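Local coordinates for protein putative glucosidase lplD, ALPHA-GALACTURONIDASE (Bacillus subtilis, PDB 3FEF) that hydrolyses alpha-1,4-linked galacturonate, such as di-galacturonate, as a family 4 glycoside hydrolase that depends on NAD+ and manganese, at residues A[103-111]-A[271-282]. Numbering follows the deposited sequence.
Sequences IYQSVGDTV and RHLAEFLPGPYL. With SO4 (sulfate ion), chain E.
Glu275 OE2 is gripped by consecutive backbone amides of the 103-111 loop. Val107 N reaches Glu275 OE2 at 3.0 Å in a nearly straight bond (171°) from above the carboxylate plane, Gly108 N meets the syn lone pair of OE2 at 3.2 Å, and Ser106 N adds a weak, bent bond. Ser106 OG donates to Arg271 O at 2.5 Å, in the carbonyl plane and on a lone pair; OG lies between the backbone N and the carbonyl carbon (chi1 51°), which points it at that oxygen. Val107 CG2 lies over one face of the Arg271 guanidinium and 3.8 Å from His272 CD2. Arg271 NH1 bonds O2 of a sulfate, probably from the crystallisation liquor, at 2.7 Å in the guanidinium plane; Arg298 NH1 also bonds this ion. Farther along, Val111 CG2 sits over the centre of the Phe276 ring in a CH-pi contact, 4.0 Å from the centroid, while Thr110 CG2 meets Phe276 CZ at 3.5 Å. Leu282 CD1 packs against Tyr104 O. An alanine in place of Glu275 would remove the acceptor of Val107 N and Gly108 N and probably leave this turn freer to move. Thr110 OG1 bonds His206, a ligand of the magnesium, and His272 stacks on that same histidine. The buried carboxylate, its negative charge probably stabilised by the loop N-H groups, thus ties the Rossmann-type domain to the C-terminal domain beside the metal site.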
ATOM      1  N   ILE A 103      19.938 -21.773 -26.620  1.00 28.76           N
ATOM      2  CA  ILE A 103      20.025 -20.700 -25.640  1.00 27.40           C
ATOM      3  C   ILE A 103      21.457 -20.487 -25.173  1.00 29.51           C
ATOM      4  O   ILE A 103      22.057 -21.390 -24.587  1.00 28.35           O
ATOM      5  CB  ILE A 103      19.157 -21.012 -24.406  1.00 26.74           C
ATOM      6  CG1 ILE A 103      17.681 -21.095 -24.818  1.00 23.81           C
ATOM      7  CG2 ILE A 103      19.394 -19.961 -23.305  1.00 25.68           C
ATOM      8  CD1 ILE A 103      16.778 -21.637 -23.748  1.00 23.34           C
ATOM      9  N   TYR A 104      21.998 -19.298 -25.451  1.00 26.51           N
ATOM     10  CA  TYR A 104      23.314 -18.917 -24.963  1.00 29.72           C
ATOM     11  C   TYR A 104      23.239 -17.997 -23.763  1.00 30.11           C
ATOM     12  O   TYR A 104      22.311 -17.195 -23.626  1.00 32.52           O
ATOM     13  CB  TYR A 104      24.141 -18.281 -26.080  1.00 34.02           C
ATOM     14  CG  TYR A 104      24.480 -19.312 -27.113  1.00 35.42           C
ATOM     15  CD1 TYR A 104      25.741 -19.877 -27.166  1.00 38.48           C
ATOM     16  CD2 TYR A 104      23.509 -19.783 -27.985  1.00 37.00           C
ATOM     17  CE1 TYR A 104      26.042 -20.851 -28.085  1.00 39.83           C
ATOM     18  CE2 TYR A 104      23.804 -20.756 -28.912  1.00 39.29           C
ATOM     19  CZ  TYR A 104      25.071 -21.282 -28.950  1.00 38.73           C
ATOM     20  OH  TYR A 104      25.381 -22.247 -29.857  1.00 44.20           O
ATOM     21  N   GLN A 105      24.224 -18.137 -22.896  1.00 27.33           N
ATOM     22  CA  GLN A 105      24.319 -17.363 -21.683  1.00 29.23           C
ATOM     23  C   GLN A 105      25.753 -16.883 -21.543  1.00 28.48           C
ATOM     24  O   GLN A 105      26.695 -17.631 -21.795  1.00 28.57           O
ATOM     25  CB  GLN A 105      23.950 -18.233 -20.481  1.00 27.68           C
ATOM     26  CG  GLN A 105      22.500 -18.684 -20.460  1.00 27.84           C
ATOM     27  CD  GLN A 105      22.218 -19.626 -19.306  1.00 29.24           C
ATOM     28  OE1 GLN A 105      21.675 -19.218 -18.277  1.00 30.01           O
ATOM     29  NE2 GLN A 105      22.606 -20.888 -19.461  1.00 26.33           N
ATOM     30  N   SER A 106      25.925 -15.641 -21.131  1.00 27.23           N
ATOM     31  CA  SER A 106      27.264 -15.104 -20.995  1.00 27.62           C
ATOM     32  C   SER A 106      27.832 -15.377 -19.606  1.00 27.76           C
ATOM     33  O   SER A 106      29.034 -15.529 -19.446  1.00 26.98           O
ATOM     34  CB  SER A 106      27.263 -13.604 -21.294  1.00 30.10           C
ATOM     35  OG  SER A 106      26.259 -12.947 -20.542  1.00 28.67           O
ATOM     36  N   VAL A 107      26.978 -15.439 -18.594  1.00 24.82           N
ATOM     37  CA  VAL A 107      27.475 -15.655 -17.246  1.00 25.22           C
ATOM     38  C   VAL A 107      26.710 -16.777 -16.583  1.00 27.76           C
ATOM     39  O   VAL A 107      27.302 -17.671 -15.993  1.00 28.46           O
ATOM     40  CB  VAL A 107      27.326 -14.397 -16.380  1.00 27.50           C
ATOM     41  CG1 VAL A 107      28.063 -14.568 -15.050  1.00 24.79           C
ATOM     42  CG2 VAL A 107      27.823 -13.173 -17.124  1.00 27.92           C
ATOM     43  N   GLY A 108      25.383 -16.708 -16.669  1.00 28.04           N
ATOM     44  CA  GLY A 108      24.519 -17.755 -16.137  1.00 29.26           C
ATOM     45  C   GLY A 108      24.499 -17.946 -14.636  1.00 30.35           C
ATOM     46  O   GLY A 108      24.241 -19.048 -14.166  1.00 31.14           O
ATOM     47  N   ASP A 109      24.740 -16.879 -13.876  1.00 29.20           N
ATOM     48  CA  ASP A 109      24.759 -16.971 -12.421  1.00 28.87           C
ATOM     49  C   ASP A 109      23.669 -16.113 -11.780  1.00 28.13           C
ATOM     50  O   ASP A 109      23.580 -16.027 -10.562  1.00 31.91           O
ATOM     51  CB  ASP A 109      26.130 -16.547 -11.867  1.00 31.07           C
ATOM     52  CG  ASP A 109      26.435 -15.065 -12.092  1.00 31.99           C
ATOM     53  OD1 ASP A 109      25.698 -14.391 -12.826  1.00 32.70           O
ATOM     54  OD2 ASP A 109      27.429 -14.560 -11.538  1.00 36.43           O
ATOM     55  N   THR A 110      22.836 -15.501 -12.604  1.00 23.77           N
ATOM     56  CA  THR A 110      21.909 -14.492 -12.143  1.00 27.26           C
ATOM     57  C   THR A 110      20.483 -14.770 -12.611  1.00 26.43           C
ATOM     58  O   THR A 110      19.624 -15.039 -11.796  1.00 32.12           O
ATOM     59  CB  THR A 110      22.407 -13.079 -12.547  1.00 29.38           C
ATOM     60  OG1 THR A 110      23.629 -12.806 -11.842  1.00 31.38           O
ATOM     61  CG2 THR A 110      21.389 -11.991 -12.195  1.00 28.12           C
ATOM     62  N   VAL A 111      20.230 -14.712 -13.912  1.00 27.33           N
ATOM     63  CA  VAL A 111      18.918 -15.065 -14.471  1.00 28.49           C
ATOM     64  C   VAL A 111      19.104 -16.085 -15.590  1.00 29.92           C
ATOM     65  O   VAL A 111      20.118 -16.779 -15.637  1.00 27.23           O
ATOM     66  CB  VAL A 111      18.137 -13.852 -14.999  1.00 29.41           C
ATOM     67  CG1 VAL A 111      17.666 -12.982 -13.836  1.00 31.17           C
ATOM     68  CG2 VAL A 111      18.975 -13.047 -15.969  1.00 29.02           C
ATOM     69  N   ARG A 271      28.147  -7.887 -20.298  1.00 23.82           N
ATOM     70  CA  ARG A 271      27.959  -9.323 -20.155  1.00 25.46           C
ATOM     71  C   ARG A 271      26.808  -9.670 -19.195  1.00 27.97           C
ATOM     72  O   ARG A 271      26.199 -10.729 -19.308  1.00 32.33           O
ATOM     73  CB  ARG A 271      29.268  -9.978 -19.699  1.00 24.17           C
ATOM     74  CG  ARG A 271      29.805  -9.386 -18.385  1.00 26.36           C
ATOM     75  CD  ARG A 271      31.257  -9.746 -18.119  1.00 25.80           C
ATOM     76  NE  ARG A 271      31.442 -11.167 -17.856  1.00 25.60           N
ATOM     77  CZ  ARG A 271      31.537 -11.709 -16.643  1.00 28.18           C
ATOM     78  NH1 ARG A 271      31.719 -13.018 -16.511  1.00 28.26           N
ATOM     79  NH2 ARG A 271      31.448 -10.956 -15.558  1.00 29.06           N
ATOM     80  N   HIS A 272      26.519  -8.791 -18.245  1.00 28.44           N
ATOM     81  CA  HIS A 272      25.428  -9.033 -17.300  1.00 29.70           C
ATOM     82  C   HIS A 272      24.113  -8.498 -17.828  1.00 29.55           C
ATOM     83  O   HIS A 272      23.086  -9.156 -17.707  1.00 30.79           O
ATOM     84  CB  HIS A 272      25.722  -8.393 -15.947  1.00 28.55           C
ATOM     85  CG  HIS A 272      26.794  -9.092 -15.181  1.00 29.76           C
ATOM     86  ND1 HIS A 272      27.982  -8.481 -14.837  1.00 29.98           N
ATOM     87  CD2 HIS A 272      26.867 -10.356 -14.705  1.00 28.87           C
ATOM     88  CE1 HIS A 272      28.740  -9.339 -14.178  1.00 30.12           C
ATOM     89  NE2 HIS A 272      28.081 -10.480 -14.071  1.00 30.02           N
ATOM     90  N   LEU A 273      24.154  -7.300 -18.409  1.00 28.64           N
ATOM     91  CA  LEU A 273      22.966  -6.657 -18.946  1.00 28.53           C
ATOM     92  C   LEU A 273      22.355  -7.551 -19.993  1.00 29.45           C
ATOM     93  O   LEU A 273      21.129  -7.674 -20.098  1.00 27.55           O
ATOM     94  CB  LEU A 273      23.337  -5.318 -19.607  1.00 26.71           C
ATOM     95  CG  LEU A 273      23.798  -4.169 -18.695  1.00 27.19           C
ATOM     96  CD1 LEU A 273      24.332  -2.978 -19.517  1.00 25.92           C
ATOM     97  CD2 LEU A 273      22.677  -3.724 -17.713  1.00 27.70           C
ATOM     98  N   ALA A 274      23.230  -8.148 -20.794  1.00 28.67           N
ATOM     99  CA  ALA A 274      22.807  -8.931 -21.947  1.00 30.86           C
ATOM    100  C   ALA A 274      21.859 -10.073 -21.579  1.00 29.96           C
ATOM    101  O   ALA A 274      21.118 -10.541 -22.414  1.00 31.14           O
ATOM    102  CB  ALA A 274      24.018  -9.474 -22.694  1.00 29.60           C
ATOM    103  N   GLU A 275      21.860 -10.517 -20.333  1.00 30.29           N
ATOM    104  CA  GLU A 275      21.054 -11.686 -20.000  1.00 31.78           C
ATOM    105  C   GLU A 275      19.615 -11.352 -19.579  1.00 31.86           C
ATOM    106  O   GLU A 275      18.803 -12.266 -19.378  1.00 29.77           O
ATOM    107  CB  GLU A 275      21.739 -12.485 -18.898  1.00 32.98           C
ATOM    108  CG  GLU A 275      23.238 -12.642 -19.113  1.00 35.88           C
ATOM    109  CD  GLU A 275      23.801 -13.806 -18.334  1.00 37.70           C
ATOM    110  OE1 GLU A 275      23.957 -13.684 -17.093  1.00 34.02           O
ATOM    111  OE2 GLU A 275      24.075 -14.849 -18.965  1.00 38.77           O
ATOM    112  N   PHE A 276      19.304 -10.061 -19.432  1.00 28.93           N
ATOM    113  CA  PHE A 276      18.017  -9.650 -18.842  1.00 27.25           C
ATOM    114  C   PHE A 276      16.926  -9.330 -19.853  1.00 27.44           C
ATOM    115  O   PHE A 276      15.777  -9.175 -19.466  1.00 28.99           O
ATOM    116  CB  PHE A 276      18.180  -8.445 -17.897  1.00 23.52           C
ATOM    117  CG  PHE A 276      18.766  -8.802 -16.562  1.00 24.15           C
ATOM    118  CD1 PHE A 276      17.954  -8.993 -15.465  1.00 22.02           C
ATOM    119  CD2 PHE A 276      20.133  -8.947 -16.413  1.00 23.70           C
ATOM    120  CE1 PHE A 276      18.487  -9.312 -14.253  1.00 23.49           C
ATOM    121  CE2 PHE A 276      20.672  -9.293 -15.200  1.00 24.81           C
ATOM    122  CZ  PHE A 276      19.849  -9.473 -14.114  1.00 24.05           C
ATOM    123  N   LEU A 277      17.278  -9.209 -21.130  1.00 30.57           N
ATOM    124  CA  LEU A 277      16.301  -8.803 -22.138  1.00 32.64           C
ATOM    125  C   LEU A 277      16.538  -9.361 -23.514  1.00 34.48           C
ATOM    126  O   LEU A 277      17.620  -9.823 -23.823  1.00 35.27           O
ATOM    127  CB  LEU A 277      16.190  -7.276 -22.243  1.00 34.33           C
ATOM    128  CG  LEU A 277      17.354  -6.341 -21.919  1.00 35.77           C
ATOM    129  CD1 LEU A 277      18.666  -6.803 -22.520  1.00 32.17           C
ATOM    130  CD2 LEU A 277      16.978  -4.933 -22.391  1.00 36.11           C
ATOM    131  N   PRO A 278      15.499  -9.307 -24.362  1.00 36.85           N
ATOM    132  CA  PRO A 278      15.620  -9.681 -25.767  1.00 37.34           C
ATOM    133  C   PRO A 278      16.645  -8.790 -26.464  1.00 35.67           C
ATOM    134  O   PRO A 278      16.653  -7.573 -26.254  1.00 38.48           O
ATOM    135  CB  PRO A 278      14.219  -9.374 -26.333  1.00 37.59           C
ATOM    136  CG  PRO A 278      13.323  -9.404 -25.163  1.00 35.51           C
ATOM    137  CD  PRO A 278      14.138  -8.866 -24.023  1.00 35.91           C
ATOM    138  N   GLY A 279      17.491  -9.386 -27.289  1.00 32.97           N
ATOM    139  CA  GLY A 279      18.414  -8.622 -28.111  1.00 31.95           C
ATOM    140  C   GLY A 279      19.247  -9.555 -28.965  1.00 32.40           C
ATOM    141  O   GLY A 279      19.205 -10.761 -28.779  1.00 31.91           O
ATOM    142  N   PRO A 280      20.002  -8.994 -29.917  1.00 31.96           N
ATOM    143  CA  PRO A 280      20.952  -9.785 -30.697  1.00 32.25           C
ATOM    144  C   PRO A 280      22.192 -10.124 -29.886  1.00 32.53           C
ATOM    145  O   PRO A 280      23.035 -10.897 -30.345  1.00 34.42           O
ATOM    146  CB  PRO A 280      21.344  -8.841 -31.841  1.00 31.79           C
ATOM    147  CG  PRO A 280      21.026  -7.452 -31.335  1.00 32.19           C
ATOM    148  CD  PRO A 280      19.841  -7.623 -30.437  1.00 29.27           C
ATOM    149  N   TYR A 281      22.287  -9.569 -28.679  1.00 30.69           N
ATOM    150  CA  TYR A 281      23.548  -9.558 -27.922  1.00 28.62           C
ATOM    151  C   TYR A 281      24.228 -10.906 -27.720  1.00 28.63           C
ATOM    152  O   TYR A 281      25.405 -11.068 -28.044  1.00 28.58           O
ATOM    153  CB  TYR A 281      23.332  -8.926 -26.547  1.00 29.01           C
ATOM    154  CG  TYR A 281      22.516  -7.655 -26.587  1.00 29.41           C
ATOM    155  CD1 TYR A 281      22.869  -6.601 -27.436  1.00 29.26           C
ATOM    156  CD2 TYR A 281      21.392  -7.505 -25.788  1.00 27.01           C
ATOM    157  CE1 TYR A 281      22.133  -5.433 -27.465  1.00 29.33           C
ATOM    158  CE2 TYR A 281      20.642  -6.335 -25.821  1.00 29.01           C
ATOM    159  CZ  TYR A 281      21.020  -5.306 -26.653  1.00 28.53           C
ATOM    160  OH  TYR A 281      20.274  -4.149 -26.690  1.00 31.10           O
ATOM    161  N   LEU A 282      23.496 -11.855 -27.155  1.00 30.11           N
ATOM    162  CA  LEU A 282      24.077 -13.119 -26.703  1.00 30.93           C
ATOM    163  C   LEU A 282      24.460 -14.027 -27.863  1.00 32.51           C
ATOM    164  O   LEU A 282      25.292 -14.912 -27.712  1.00 30.89           O
ATOM    165  CB  LEU A 282      23.107 -13.848 -25.772  1.00 30.30           C
ATOM    166  CG  LEU A 282      22.955 -13.245 -24.376  1.00 31.44           C
ATOM    167  CD1 LEU A 282      21.912 -14.028 -23.565  1.00 29.06           C
ATOM    168  CD2 LEU A 282      24.308 -13.237 -23.666  1.00 28.82           C
TER
HETATM  169  S   SO4 E   2      32.298 -13.427 -12.507  1.00 60.65           S
HETATM  170  O1  SO4 E   2      33.726 -13.212 -12.297  1.00 62.76           O
HETATM  171  O2  SO4 E   2      32.026 -13.772 -13.897  1.00 60.91           O
HETATM  172  O3  SO4 E   2      31.593 -12.202 -12.158  1.00 62.65           O
HETATM  173  O4  SO4 E   2      31.837 -14.502 -11.640  1.00 62.34           O